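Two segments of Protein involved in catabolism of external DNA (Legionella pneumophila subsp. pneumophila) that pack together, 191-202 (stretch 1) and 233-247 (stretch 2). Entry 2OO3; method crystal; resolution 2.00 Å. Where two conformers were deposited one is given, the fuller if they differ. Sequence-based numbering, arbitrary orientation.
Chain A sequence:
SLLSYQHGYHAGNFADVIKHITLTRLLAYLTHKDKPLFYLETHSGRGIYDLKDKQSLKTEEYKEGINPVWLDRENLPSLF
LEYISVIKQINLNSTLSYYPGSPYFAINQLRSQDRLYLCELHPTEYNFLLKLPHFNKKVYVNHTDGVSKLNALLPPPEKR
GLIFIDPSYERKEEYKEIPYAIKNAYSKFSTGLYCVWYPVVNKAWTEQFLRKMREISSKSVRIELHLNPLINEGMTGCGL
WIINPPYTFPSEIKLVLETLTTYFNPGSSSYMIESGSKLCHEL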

# COMPACT_ATOMS: atom_id res chain seq x y z
N THR A 191 -18.13 5.98 2.18
CA THR A 191 -17.48 6.12 3.48
C THR A 191 -16.30 5.16 3.66
O THR A 191 -15.62 5.20 4.69
CB THR A 191 -18.45 5.94 4.66
OG1 THR A 191 -19.01 4.62 4.62
CG2 THR A 191 -19.59 7.02 4.63
N GLY A 192 -16.04 4.32 2.65
CA GLY A 192 -14.90 3.41 2.69
C GLY A 192 -13.59 4.18 2.62
O GLY A 192 -13.53 5.31 2.10
N LEU A 193 -12.53 3.59 3.15
CA LEU A 193 -11.19 4.18 3.09
C LEU A 193 -10.52 3.52 1.90
O LEU A 193 -10.30 2.30 1.92
CB LEU A 193 -10.42 3.90 4.39
CG LEU A 193 -9.22 4.83 4.69
CD1 LEU A 193 -8.65 4.56 6.06
CD2 LEU A 193 -8.13 4.73 3.64
N TYR A 194 -10.29 4.29 0.83
CA TYR A 194 -9.65 3.80 -0.39
C TYR A 194 -8.18 4.27 -0.45
O TYR A 194 -7.90 5.45 -0.25
CB TYR A 194 -10.41 4.31 -1.64
CG TYR A 194 -11.86 3.81 -1.70
CD1 TYR A 194 -12.19 2.64 -2.39
CD2 TYR A 194 -12.89 4.50 -1.04
CE1 TYR A 194 -13.51 2.17 -2.44
CE2 TYR A 194 -14.24 4.01 -1.09
CZ TYR A 194 -14.52 2.86 -1.79
OH TYR A 194 -15.83 2.38 -1.84
N CYS A 195 -7.26 3.35 -0.69
CA CYS A 195 -5.86 3.68 -0.79
C CYS A 195 -5.30 3.05 -2.06
O CYS A 195 -5.21 1.83 -2.18
CB CYS A 195 -5.10 3.14 0.41
SG CYS A 195 -3.36 3.55 0.39
N VAL A 196 -4.91 3.88 -3.02
CA VAL A 196 -4.35 3.34 -4.28
C VAL A 196 -2.91 3.85 -4.46
O VAL A 196 -2.65 5.05 -4.32
CB VAL A 196 -5.25 3.67 -5.50
CG1 VAL A 196 -5.46 5.17 -5.65
CG2 VAL A 196 -4.71 3.04 -6.82
N TRP A 197 -2.00 2.91 -4.72
CA TRP A 197 -0.61 3.19 -5.02
C TRP A 197 -0.50 3.48 -6.53
O TRP A 197 -1.16 2.81 -7.35
CB TRP A 197 0.27 1.97 -4.66
CG TRP A 197 1.73 2.18 -5.00
CD1 TRP A 197 2.67 2.89 -4.26
CD2 TRP A 197 2.38 1.79 -6.22
NE1 TRP A 197 3.87 2.93 -4.95
CE2 TRP A 197 3.72 2.25 -6.15
CE3 TRP A 197 1.95 1.11 -7.37
CZ2 TRP A 197 4.63 2.05 -7.18
CZ3 TRP A 197 2.86 0.86 -8.39
CH2 TRP A 197 4.20 1.32 -8.28
N TYR A 198 0.40 4.40 -6.90
CA TYR A 198 0.69 4.65 -8.32
C TYR A 198 2.17 5.00 -8.50
O TYR A 198 2.79 5.56 -7.57
CB TYR A 198 -0.20 5.77 -8.85
CG TYR A 198 -0.02 7.10 -8.15
CD1 TYR A 198 0.92 8.03 -8.60
CD2 TYR A 198 -0.79 7.44 -7.02
CE1 TYR A 198 1.08 9.27 -7.96
CE2 TYR A 198 -0.65 8.65 -6.39
CZ TYR A 198 0.29 9.56 -6.85
OH TYR A 198 0.43 10.76 -6.20
N PRO A 199 2.74 4.67 -9.67
CA PRO A 199 4.11 5.04 -9.96
C PRO A 199 4.21 6.38 -10.67
O PRO A 199 3.23 6.90 -11.20
CB PRO A 199 4.57 3.94 -10.94
CG PRO A 199 3.32 3.56 -11.68
CD PRO A 199 2.16 3.85 -10.75
N VAL A 200 5.43 6.93 -10.66
CA VAL A 200 5.82 8.02 -11.55
C VAL A 200 6.88 7.47 -12.52
O VAL A 200 8.09 7.35 -12.18
CB VAL A 200 6.34 9.26 -10.77
CG1 VAL A 200 6.64 10.41 -11.78
CG2 VAL A 200 5.29 9.71 -9.77
N VAL A 201 6.41 7.08 -13.69
CA VAL A 201 7.25 6.55 -14.75
C VAL A 201 7.14 7.49 -15.97
O VAL A 201 8.13 7.84 -16.61
CB VAL A 201 6.82 5.12 -15.17
CG1 VAL A 201 7.71 4.60 -16.29
CG2 VAL A 201 6.85 4.16 -13.97
N ASN A 202 5.92 7.89 -16.27
CA ASN A 202 5.68 8.87 -17.33
C ASN A 202 4.76 9.92 -16.71
O ASN A 202 3.58 9.64 -16.42
CB ASN A 202 5.05 8.20 -18.56
CG ASN A 202 4.87 9.17 -19.72
OD1 ASN A 202 4.68 10.36 -19.49
ND2 ASN A 202 4.96 8.67 -20.95
N GLU A 233 14.70 7.64 -15.95
CA GLU A 233 14.53 6.34 -16.58
C GLU A 233 13.92 5.40 -15.55
O GLU A 233 14.38 5.35 -14.40
CB GLU A 233 15.87 5.78 -17.06
CG GLU A 233 15.71 4.43 -17.75
CD GLU A 233 16.97 3.94 -18.50
OE1 GLU A 233 18.10 4.42 -18.20
OE2 GLU A 233 16.81 3.05 -19.39
N GLY A 234 12.87 4.68 -15.96
CA GLY A 234 12.13 3.78 -15.08
C GLY A 234 11.33 4.57 -14.05
O GLY A 234 10.97 5.73 -14.27
N MET A 235 11.05 3.95 -12.91
CA MET A 235 10.22 4.59 -11.90
C MET A 235 11.05 5.54 -11.06
O MET A 235 11.87 5.10 -10.24
CB MET A 235 9.55 3.52 -11.02
CG MET A 235 8.58 4.05 -9.93
SD MET A 235 7.75 2.71 -9.00
CE MET A 235 9.04 1.76 -8.30
N THR A 236 10.85 6.84 -11.20
CA THR A 236 11.71 7.79 -10.47
C THR A 236 11.07 8.22 -9.16
O THR A 236 11.68 8.94 -8.35
CB THR A 236 11.92 9.04 -11.31
OG1 THR A 236 10.63 9.52 -11.70
CG2 THR A 236 12.74 8.67 -12.57
N GLY A 237 9.82 7.80 -8.97
CA GLY A 237 9.10 8.18 -7.75
C GLY A 237 7.81 7.42 -7.74
O GLY A 237 7.50 6.68 -8.69
N CYS A 238 7.03 7.62 -6.69
CA CYS A 238 5.72 6.97 -6.64
C CYS A 238 4.84 7.71 -5.65
O CYS A 238 5.30 8.63 -4.95
CB CYS A 238 5.91 5.50 -6.20
SG CYS A 238 6.36 5.35 -4.46
N GLY A 239 3.58 7.33 -5.57
CA GLY A 239 2.68 8.00 -4.64
C GLY A 239 1.55 7.15 -4.19
O GLY A 239 1.39 6.01 -4.67
N LEU A 240 0.78 7.66 -3.23
CA LEU A 240 -0.52 7.04 -2.88
C LEU A 240 -1.61 8.11 -2.79
O LEU A 240 -1.36 9.23 -2.37
CB LEU A 240 -0.46 6.17 -1.60
CG LEU A 240 0.55 5.01 -1.66
CD1 LEU A 240 1.85 5.35 -0.91
CD2 LEU A 240 -0.04 3.75 -1.07
N TRP A 241 -2.80 7.74 -3.25
CA TRP A 241 -3.97 8.59 -3.21
C TRP A 241 -4.94 7.94 -2.23
O TRP A 241 -5.29 6.77 -2.40
CB TRP A 241 -4.58 8.71 -4.61
CG TRP A 241 -5.71 9.72 -4.61
CD1 TRP A 241 -6.95 9.57 -4.09
CD2 TRP A 241 -5.65 11.04 -5.14
NE1 TRP A 241 -7.70 10.71 -4.26
CE2 TRP A 241 -6.92 11.63 -4.91
CE3 TRP A 241 -4.66 11.78 -5.80
CZ2 TRP A 241 -7.21 12.95 -5.30
CZ3 TRP A 241 -4.96 13.11 -6.21
CH2 TRP A 241 -6.22 13.67 -5.94
N ILE A 242 -5.35 8.68 -1.20
CA ILE A 242 -6.21 8.12 -0.16
C ILE A 242 -7.48 8.93 -0.09
O ILE A 242 -7.43 10.15 -0.01
CB ILE A 242 -5.49 8.06 1.25
CG1 ILE A 242 -4.24 7.17 1.17
CG2 ILE A 242 -6.45 7.49 2.30
CD1 ILE A 242 -3.23 7.37 2.24
N ILE A 243 -8.60 8.23 -0.21
CA ILE A 243 -9.93 8.82 -0.01
C ILE A 243 -10.41 8.46 1.39
O ILE A 243 -10.31 7.31 1.82
CB ILE A 243 -10.93 8.30 -1.03
CG1 ILE A 243 -10.44 8.65 -2.45
CG2 ILE A 243 -12.36 8.89 -0.77
CD1 ILE A 243 -11.23 7.93 -3.61
N ASN A 244 -10.91 9.47 2.10
CA ASN A 244 -11.31 9.37 3.49
C ASN A 244 -10.13 9.05 4.41
O ASN A 244 -10.20 8.12 5.22
CB ASN A 244 -12.47 8.38 3.62
CG ASN A 244 -13.72 8.90 2.90
OD1 ASN A 244 -14.00 10.11 2.91
ND2 ASN A 244 -14.46 8.00 2.25
N PRO A 245 -9.03 9.81 4.28
CA PRO A 245 -7.92 9.45 5.14
C PRO A 245 -8.24 9.73 6.62
O PRO A 245 -9.06 10.63 6.93
CB PRO A 245 -6.78 10.34 4.65
CG PRO A 245 -7.48 11.56 4.09
CD PRO A 245 -8.72 10.98 3.42
N PRO A 246 -7.60 8.97 7.53
CA PRO A 246 -7.85 9.13 8.96
C PRO A 246 -7.38 10.45 9.48
O PRO A 246 -6.44 11.09 8.92
CB PRO A 246 -7.00 8.02 9.58
CG PRO A 246 -6.81 7.00 8.43
CD PRO A 246 -6.62 7.91 7.26
N TYR A 247 -8.11 10.87 10.50
CA TYR A 247 -7.66 11.78 11.52
C TYR A 247 -6.19 11.57 11.92
O TYR A 247 -5.80 10.50 12.47
CB TYR A 247 -8.53 11.57 12.78
CG TYR A 247 -8.44 12.70 13.79
CD1 TYR A 247 -8.68 14.03 13.39
CD2 TYR A 247 -8.12 12.45 15.13
CE1 TYR A 247 -8.60 15.09 14.32
CE2 TYR A 247 -8.04 13.49 16.06
CZ TYR A 247 -8.28 14.80 15.65
OH TYR A 247 -8.21 15.82 16.58
O HOH W 1 10.74 7.69 -16.00
O HOH W 2 9.99 10.12 -14.75

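This contact is an antiparallel pairing of two β-strands, held by a ladder of backbone hydrogen bonds and by side chains packed on both faces of the sheet. Three residue pairs are joined by reciprocal bonds. Val-196 N donates to Trp-241 O (3.0 Å), and Trp-241 N returns a bond to Val-196 O (2.9 Å). Tyr-198 N to Gly-239 O (2.9 Å) and Gly-239 N to Tyr-198 O (2.8 Å) repeat the pattern. Tyr-194 pairs likewise with Ile-243.

Gly-239 leaves room for an aromatic ring. The Tyr-198 ring folds over it, with Gly-239 CA 3.8 Å from the ring centroid and close to the normal, a CH-pi contact. A CB on Gly-239 would clash with Tyr-198 CZ, at 2.4 Å.

Cys-195, Trp-197, Leu-240 and Ile-242 share one face. Cys-195 SG lies 3.6 Å from Leu-240 CD2. The indole of Trp-197 meets two sulfurs at its edge. Its NE1 donates a hydrogen bond to Cys-238 SG (3.5 Å), and its CZ2 is 3.7 Å from Met-235 SD.

Contacts continue past the second strand at both ends. Thr-236 N donates to Val-200 O (3.0 Å). Asn-244 points toward stretch 1, and its ND2 donates a nearly straight hydrogen bond to Gly-192 O (2.9 Å).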